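PDB 7AE5: phenolic acid decarboxylase, which catalyses the reversible, non-oxidative decarboxylation of 4-hydroxybenzoate and 3,4-dihydroxybenzoate, using prenylated FMN and manganese. Local coordinates for residues C[145-150]-C[204-209]; C[257-262]-C[295-300]. All blocks are in the same frame, centred on the assembly; numbering follows the deposited sequence.

Interaction 1: residues C[145-150]-C[204-209]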
ATOM      1  N   LYS C 145     -24.133 -38.397   6.326  1.00 46.45           N
ATOM      2  CA  LYS C 145     -24.975 -37.921   5.234  1.00 46.24           C
ATOM      3  C   LYS C 145     -26.457 -38.051   5.569  1.00 49.53           C
ATOM      4  O   LYS C 145     -27.281 -38.285   4.679  1.00 49.83           O
ATOM      5  CB  LYS C 145     -24.662 -38.673   3.939  1.00 46.61           C
ATOM      6  CG  LYS C 145     -24.946 -37.882   2.675  1.00 46.70           C
ATOM      7  CD  LYS C 145     -24.822 -38.763   1.452  1.00 48.53           C
ATOM      8  CE  LYS C 145     -25.028 -37.971   0.178  1.00 48.95           C
ATOM      9  NZ  LYS C 145     -24.767 -38.820  -1.017  1.00 51.22           N
ATOM     10  N   ALA C 146     -26.813 -37.896   6.839  1.00 48.16           N
ATOM     11  CA  ALA C 146     -28.202 -38.023   7.247  1.00 52.24           C
ATOM     12  C   ALA C 146     -28.960 -36.721   7.021  1.00 52.57           C
ATOM     13  O   ALA C 146     -28.387 -35.627   7.052  1.00 50.04           O
ATOM     14  CB  ALA C 146     -28.293 -38.427   8.717  1.00 51.92           C
ATOM     15  N   SER C 147     -30.264 -36.850   6.787  1.00 60.71           N
ATOM     16  CA  SER C 147     -31.179 -35.716   6.702  1.00 61.86           C
ATOM     17  C   SER C 147     -32.032 -35.715   7.966  1.00 64.27           C
ATOM     18  O   SER C 147     -32.870 -36.603   8.157  1.00 64.83           O
ATOM     19  CB  SER C 147     -32.037 -35.797   5.442  1.00 60.64           C
ATOM     20  OG  SER C 147     -31.237 -36.063   4.302  1.00 57.32           O
ATOM     21  N   VAL C 148     -31.819 -34.718   8.821  1.00 47.55           N
ATOM     22  CA  VAL C 148     -32.368 -34.698  10.174  1.00 48.57           C
ATOM     23  C   VAL C 148     -33.582 -33.780  10.203  1.00 50.89           C
ATOM     24  O   VAL C 148     -33.501 -32.617   9.786  1.00 51.47           O
ATOM     25  CB  VAL C 148     -31.304 -34.246  11.188  1.00 46.34           C
ATOM     26  CG1 VAL C 148     -31.957 -33.789  12.485  1.00 47.73           C
ATOM     27  CG2 VAL C 148     -30.299 -35.361  11.436  1.00 45.21           C
ATOM     28  N   VAL C 149     -34.698 -34.294  10.716  1.00 57.39           N
ATOM     29  CA  VAL C 149     -35.995 -33.628  10.650  1.00 59.83           C
ATOM     30  C   VAL C 149     -36.391 -33.157  12.043  1.00 61.47           C
ATOM     31  O   VAL C 149     -36.417 -33.951  12.991  1.00 61.18           O
ATOM     32  CB  VAL C 149     -37.070 -34.561  10.067  1.00 60.16           C
ATOM     33  CG1 VAL C 149     -38.285 -33.763   9.629  1.00 62.37           C
ATOM     34  CG2 VAL C 149     -36.502 -35.365   8.909  1.00 58.55           C
ATOM     35  N   THR C 150     -36.702 -31.866  12.160  1.00 67.50           N
ATOM     36  CA  THR C 150     -37.237 -31.272  13.378  1.00 69.44           C
ATOM     37  C   THR C 150     -38.482 -30.464  13.033  1.00 72.17           C
ATOM     38  O   THR C 150     -38.773 -30.202  11.863  1.00 72.21           O
ATOM     39  CB  THR C 150     -36.210 -30.370  14.081  1.00 68.64           C
ATOM     40  OG1 THR C 150     -36.266 -29.051  13.522  1.00 70.09           O
ATOM     41  CG2 THR C 150     -34.803 -30.923  13.940  1.00 65.13           C
ATOM     42  N   ALA C 204     -36.102 -36.930  13.907  1.00 55.74           N
ATOM     43  CA  ALA C 204     -36.027 -38.084  13.025  1.00 54.01           C
ATOM     44  C   ALA C 204     -34.781 -37.966  12.160  1.00 52.90           C
ATOM     45  O   ALA C 204     -34.487 -36.894  11.622  1.00 55.12           O
ATOM     46  CB  ALA C 204     -37.273 -38.198  12.143  1.00 56.88           C
ATOM     47  N   ILE C 205     -34.048 -39.068  12.037  1.00 54.25           N
ATOM     48  CA  ILE C 205     -32.791 -39.109  11.297  1.00 53.10           C
ATOM     49  C   ILE C 205     -32.976 -40.085  10.143  1.00 54.70           C
ATOM     50  O   ILE C 205     -33.074 -41.299  10.360  1.00 54.78           O
ATOM     51  CB  ILE C 205     -31.614 -39.524  12.190  1.00 50.19           C
ATOM     52  CG1 ILE C 205     -31.451 -38.544  13.352  1.00 49.60           C
ATOM     53  CG2 ILE C 205     -30.330 -39.600  11.385  1.00 49.24           C
ATOM     54  CD1 ILE C 205     -30.570 -39.067  14.462  1.00 48.16           C
ATOM     55  N   THR C 206     -33.027 -39.562   8.921  1.00 58.89           N
ATOM     56  CA  THR C 206     -33.241 -40.377   7.734  1.00 61.19           C
ATOM     57  C   THR C 206     -31.932 -40.578   6.982  1.00 61.03           C
ATOM     58  O   THR C 206     -31.160 -39.633   6.790  1.00 58.86           O
ATOM     59  CB  THR C 206     -34.283 -39.743   6.809  1.00 63.87           C
ATOM     60  OG1 THR C 206     -33.731 -38.573   6.192  1.00 64.81           O
ATOM     61  CG2 THR C 206     -35.530 -39.363   7.596  1.00 64.40           C
ATOM     62  N   ILE C 207     -31.691 -41.818   6.558  1.00 55.74           N
ATOM     63  CA  ILE C 207     -30.464 -42.214   5.879  1.00 54.47           C
ATOM     64  C   ILE C 207     -30.834 -42.909   4.578  1.00 56.39           C
ATOM     65  O   ILE C 207     -31.764 -43.723   4.542  1.00 58.56           O
ATOM     66  CB  ILE C 207     -29.601 -43.137   6.767  1.00 53.76           C
ATOM     67  CG1 ILE C 207     -29.314 -42.467   8.114  1.00 50.25           C
ATOM     68  CG2 ILE C 207     -28.303 -43.508   6.065  1.00 53.13           C
ATOM     69  CD1 ILE C 207     -28.839 -43.422   9.187  1.00 49.49           C
ATOM     70  N   GLY C 208     -30.109 -42.588   3.508  1.00 52.12           N
ATOM     71  CA  GLY C 208     -30.380 -43.173   2.208  1.00 53.09           C
ATOM     72  C   GLY C 208     -31.610 -42.578   1.556  1.00 54.15           C
ATOM     73  O   GLY C 208     -32.710 -43.123   1.681  1.00 55.68           O
ATOM     74  N   ASN C 209     -31.438 -41.466   0.845  1.00 56.32           N
ATOM     75  CA  ASN C 209     -32.563 -40.688   0.355  1.00 57.17           C
ATOM     76  C   ASN C 209     -32.409 -40.373  -1.125  1.00 57.21           C
ATOM     77  O   ASN C 209     -31.332 -40.512  -1.712  1.00 56.30           O
ATOM     78  CB  ASN C 209     -32.713 -39.372   1.132  1.00 56.46           C
ATOM     79  CG  ASN C 209     -33.209 -39.582   2.547  1.00 56.96           C
ATOM     80  OD1 ASN C 209     -34.326 -40.052   2.761  1.00 58.19           O
ATOM     81  ND2 ASN C 209     -32.383 -39.224   3.522  1.00 57.27           N
TER
HETATM   82  O   HOH W   1     -29.783 -37.856   2.991  1.00 50.77           O
HETATM   83  O   HOH W   2     -27.682 -40.766   3.658  1.00 59.00           O
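Thr206 meets Ser147 with its OG1 turned between its own backbone N and carbonyl carbon (chi1 71°), while Ser147 OG stands anti to its carbonyl carbon (chi1 -48°), a position from which it meets a water that also joins Asn209 ND2 and Lys145 O. Thr206 OG1 donates to a lone pair of Ser147 O at 2.9 Å. The same oxygen also accepts Thr206 N, which approaches from above the carbonyl plane, so one threonine grips it twice. A further bond reaches OG1 from Asn209 ND2 at 3.1 Å, making the hydroxyl both donor and acceptor; Asn209 OD1 is taken by Ser257 OG. A valine in place of Thr206 would probably leave Asn209 ND2 without this acceptor and Ser147 O with one donor fewer. On the other face Val148 CG2 lies alongside Ile205 CG1 at 3.9 Å. Just before the strand, the small Ala146 lets its CB approach Ile205 CG2 at 3.6 Å. Val149 N bonds to Ala204 O at 2.8 Å, and Ala204 N returns the bond to Val149 O. Val148 also packs near Tyr167 and Met184, consistent with this antiparallel strand pair of the UbiD flavin-binding domain lying beside the predicted prenylated FMN site.

Interaction 2: residues C[257-262]-C[295-300]; sequences SEVVLE and DRITHR
Leu261 and Ile297 lie side by side and point the same way across an antiparallel strand pair of the UbiD flavin-binding domain, with Leu261 CD2 3.5 Å from Ile297 CG1. Their branched chains suit a buried face, which Val259 and His299 continue; these two cross at an angle, Val259 CG2 facing His299 CB.

The other face mixes apolar and polar groups. Val260 and Thr298 also run side by side, and Thr298 OG1 comes within 3.3 Å of Val260 CB because it sits between its backbone N and carbonyl carbon (chi1 84°). The hydroxyl is hydrogen-bonded to Cys114 O, and the methyl CG2 of Thr298 lies 3.7 Å from Glu262 OE2. The Glu262 carboxylate, carried out on an extended chain, is anchored by the backbone N atoms of Asp246 and Leu247, while Arg296 forms a salt bridge with Asp246.

Near the start of 257-262, Glu258 and Arg300 cross obliquely with their charged planes 15° apart. No N-H of Arg300 points at Glu258 OE1, which lies well out of the guanidinium plane; Ile304 N binds that oxygen, and the salt bridges go to others: Glu258 with Arg9, Arg300 with Asp7. At the far end Asp295 and Arg296 form a classic beta bulge opposite Glu262, whose carbonyl O accepts both Asp295 N at 2.8 Å and Arg296 N at 3.0 Å.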
ATOM      1  N   SER C 257     -36.943 -43.467   2.319  1.00 62.35           N
ATOM      2  CA  SER C 257     -35.653 -43.569   2.986  1.00 60.64           C
ATOM      3  C   SER C 257     -35.298 -45.018   3.275  1.00 61.16           C
ATOM      4  O   SER C 257     -36.154 -45.834   3.630  1.00 62.67           O
ATOM      5  CB  SER C 257     -35.652 -42.783   4.291  1.00 59.75           C
ATOM      6  OG  SER C 257     -36.107 -41.466   4.078  1.00 59.53           O
ATOM      7  N   GLU C 258     -34.011 -45.327   3.137  1.00 60.22           N
ATOM      8  CA  GLU C 258     -33.547 -46.669   3.454  1.00 60.62           C
ATOM      9  C   GLU C 258     -33.645 -46.942   4.949  1.00 60.47           C
ATOM     10  O   GLU C 258     -34.019 -48.046   5.357  1.00 61.61           O
ATOM     11  CB  GLU C 258     -32.116 -46.851   2.961  1.00 59.37           C
ATOM     12  CG  GLU C 258     -31.974 -46.722   1.455  1.00 59.62           C
ATOM     13  CD  GLU C 258     -32.068 -48.057   0.749  1.00 61.08           C
ATOM     14  OE1 GLU C 258     -32.211 -49.088   1.437  1.00 61.86           O
ATOM     15  OE2 GLU C 258     -31.989 -48.076  -0.495  1.00 61.48           O
ATOM     16  N   VAL C 259     -33.314 -45.952   5.777  1.00 56.17           N
ATOM     17  CA  VAL C 259     -33.329 -46.089   7.230  1.00 55.87           C
ATOM     18  C   VAL C 259     -33.900 -44.809   7.828  1.00 55.46           C
ATOM     19  O   VAL C 259     -33.597 -43.706   7.362  1.00 54.50           O
ATOM     20  CB  VAL C 259     -31.917 -46.370   7.794  1.00 54.39           C
ATOM     21  CG1 VAL C 259     -31.953 -46.498   9.308  1.00 54.11           C
ATOM     22  CG2 VAL C 259     -31.317 -47.625   7.175  1.00 54.87           C
ATOM     23  N   VAL C 260     -34.736 -44.955   8.855  1.00 59.69           N
ATOM     24  CA  VAL C 260     -35.264 -43.827   9.614  1.00 59.42           C
ATOM     25  C   VAL C 260     -34.981 -44.074  11.088  1.00 58.92           C
ATOM     26  O   VAL C 260     -35.325 -45.133  11.622  1.00 59.85           O
ATOM     27  CB  VAL C 260     -36.774 -43.623   9.381  1.00 61.16           C
ATOM     28  CG1 VAL C 260     -37.277 -42.439  10.194  1.00 60.93           C
ATOM     29  CG2 VAL C 260     -37.065 -43.419   7.902  1.00 61.73           C
ATOM     30  N   LEU C 261     -34.352 -43.101  11.741  1.00 60.63           N
ATOM     31  CA  LEU C 261     -34.001 -43.191  13.157  1.00 60.75           C
ATOM     32  C   LEU C 261     -34.871 -42.200  13.922  1.00 61.85           C
ATOM     33  O   LEU C 261     -34.607 -40.994  13.913  1.00 62.41           O
ATOM     34  CB  LEU C 261     -32.519 -42.906  13.375  1.00 60.28           C
ATOM     35  CG  LEU C 261     -31.522 -43.711  12.542  1.00 59.24           C
ATOM     36  CD1 LEU C 261     -30.102 -43.436  13.003  1.00 58.77           C
ATOM     37  CD2 LEU C 261     -31.834 -45.191  12.637  1.00 58.63           C
ATOM     38  N   GLU C 262     -35.905 -42.709  14.583  1.00 63.26           N
ATOM     39  CA  GLU C 262     -36.774 -41.877  15.400  1.00 64.28           C
ATOM     40  C   GLU C 262     -36.264 -41.864  16.834  1.00 64.35           C
ATOM     41  O   GLU C 262     -36.023 -42.921  17.426  1.00 63.75           O
ATOM     42  CB  GLU C 262     -38.216 -42.383  15.343  1.00 65.04           C
ATOM     43  CG  GLU C 262     -38.779 -42.439  13.933  1.00 65.98           C
ATOM     44  CD  GLU C 262     -40.206 -42.947  13.890  1.00 68.13           C
ATOM     45  OE1 GLU C 262     -40.888 -42.898  14.936  1.00 68.86           O
ATOM     46  OE2 GLU C 262     -40.645 -43.392  12.808  1.00 69.15           O
ATOM     47  N   ASP C 295     -35.223 -44.151  19.770  1.00 65.24           N
ATOM     48  CA  ASP C 295     -36.351 -44.882  20.336  1.00 65.62           C
ATOM     49  C   ASP C 295     -36.934 -45.919  19.384  1.00 66.87           C
ATOM     50  O   ASP C 295     -37.505 -46.914  19.845  1.00 68.07           O
ATOM     51  CB  ASP C 295     -37.455 -43.907  20.754  1.00 66.62           C
ATOM     52  CG  ASP C 295     -36.984 -42.895  21.781  1.00 67.08           C
ATOM     53  OD1 ASP C 295     -36.691 -43.301  22.925  1.00 66.86           O
ATOM     54  OD2 ASP C 295     -36.911 -41.694  21.444  1.00 67.67           O
ATOM     55  N   ARG C 296     -36.804 -45.717  18.075  1.00 63.26           N
ATOM     56  CA  ARG C 296     -37.319 -46.681  17.113  1.00 64.61           C
ATOM     57  C   ARG C 296     -36.571 -46.530  15.796  1.00 63.84           C
ATOM     58  O   ARG C 296     -36.187 -45.423  15.409  1.00 62.79           O
ATOM     59  CB  ARG C 296     -38.826 -46.510  16.890  1.00 66.45           C
ATOM     60  CG  ARG C 296     -39.433 -47.550  15.959  1.00 68.05           C
ATOM     61  CD  ARG C 296     -40.818 -47.143  15.491  1.00 69.73           C
ATOM     62  NE  ARG C 296     -41.826 -47.359  16.521  1.00 71.04           N
ATOM     63  CZ  ARG C 296     -42.933 -48.071  16.349  1.00 73.07           C
ATOM     64  NH1 ARG C 296     -43.209 -48.651  15.192  1.00 74.07           N
ATOM     65  NH2 ARG C 296     -43.785 -48.201  17.361  1.00 74.17           N
ATOM     66  N   ILE C 297     -36.372 -47.658  15.118  1.00 66.09           N
ATOM     67  CA  ILE C 297     -35.768 -47.701  13.793  1.00 65.69           C
ATOM     68  C   ILE C 297     -36.781 -48.303  12.830  1.00 67.54           C
ATOM     69  O   ILE C 297     -37.340 -49.372  13.099  1.00 68.92           O
ATOM     70  CB  ILE C 297     -34.463 -48.518  13.781  1.00 64.75           C
ATOM     71  CG1 ILE C 297     -33.354 -47.771  14.519  1.00 62.82           C
ATOM     72  CG2 ILE C 297     -34.035 -48.826  12.350  1.00 64.84           C
ATOM     73  CD1 ILE C 297     -32.101 -48.593  14.720  1.00 62.00           C
ATOM     74  N   THR C 298     -37.024 -47.613  11.717  1.00 75.77           N
ATOM     75  CA  THR C 298     -37.827 -48.132  10.618  1.00 77.40           C
ATOM     76  C   THR C 298     -36.982 -48.104   9.354  1.00 76.67           C
ATOM     77  O   THR C 298     -36.374 -47.076   9.038  1.00 75.29           O
ATOM     78  CB  THR C 298     -39.110 -47.317  10.420  1.00 78.52           C
ATOM     79  OG1 THR C 298     -38.831 -46.171   9.605  1.00 77.58           O
ATOM     80  CG2 THR C 298     -39.670 -46.857  11.759  1.00 78.60           C
ATOM     81  N   HIS C 299     -36.939 -49.224   8.635  1.00 65.20           N
ATOM     82  CA  HIS C 299     -36.034 -49.329   7.500  1.00 64.54           C
ATOM     83  C   HIS C 299     -36.618 -50.245   6.434  1.00 66.31           C
ATOM     84  O   HIS C 299     -37.430 -51.130   6.725  1.00 67.93           O
ATOM     85  CB  HIS C 299     -34.654 -49.836   7.936  1.00 63.21           C
ATOM     86  CG  HIS C 299     -34.644 -51.267   8.376  1.00 64.23           C
ATOM     87  ND1 HIS C 299     -34.539 -52.319   7.492  1.00 65.30           N
ATOM     88  CD2 HIS C 299     -34.725 -51.820   9.610  1.00 64.39           C
ATOM     89  CE1 HIS C 299     -34.552 -53.458   8.161  1.00 66.09           C
ATOM     90  NE2 HIS C 299     -34.665 -53.184   9.448  1.00 65.54           N
ATOM     91  N   ARG C 300     -36.189 -50.019   5.196  1.00 63.88           N
ATOM     92  CA  ARG C 300     -36.550 -50.884   4.086  1.00 65.43           C
ATOM     93  C   ARG C 300     -35.841 -52.230   4.220  1.00 65.74           C
ATOM     94  O   ARG C 300     -34.900 -52.393   4.999  1.00 64.51           O
ATOM     95  CB  ARG C 300     -36.187 -50.225   2.755  1.00 64.92           C
ATOM     96  CG  ARG C 300     -36.625 -48.775   2.639  1.00 64.26           C
ATOM     97  CD  ARG C 300     -36.229 -48.179   1.300  1.00 63.78           C
ATOM     98  NE  ARG C 300     -36.598 -49.043   0.185  1.00 65.36           N
ATOM     99  CZ  ARG C 300     -36.793 -48.621  -1.056  1.00 65.72           C
ATOM    100  NH1 ARG C 300     -36.670 -47.345  -1.380  1.00 64.62           N
ATOM    101  NH2 ARG C 300     -37.116 -49.503  -1.998  1.00 67.26           N
TER

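How the interactions relate
From the N terminus, the chain first lays down 145-150, then runs through 53 residues that include helix 188-196 and several strands before 204-209 returns to close interaction 1. Interaction 2 opens later, at 257-262, and closes at 295-300 after 32 residues without helix. The two loops therefore follow in series, neither nesting nor crossing. In space they adjoin, with centres about 9 Å apart, because strands 201-207 and 259-265 are antiparallel neighbours. Strands 147-150, 201-207, 259-265 and 287-299 thus run consecutively through one curled sheet, linking the part close to the predicted flavin site with strand 117-119, which pairs with 287-299 beyond.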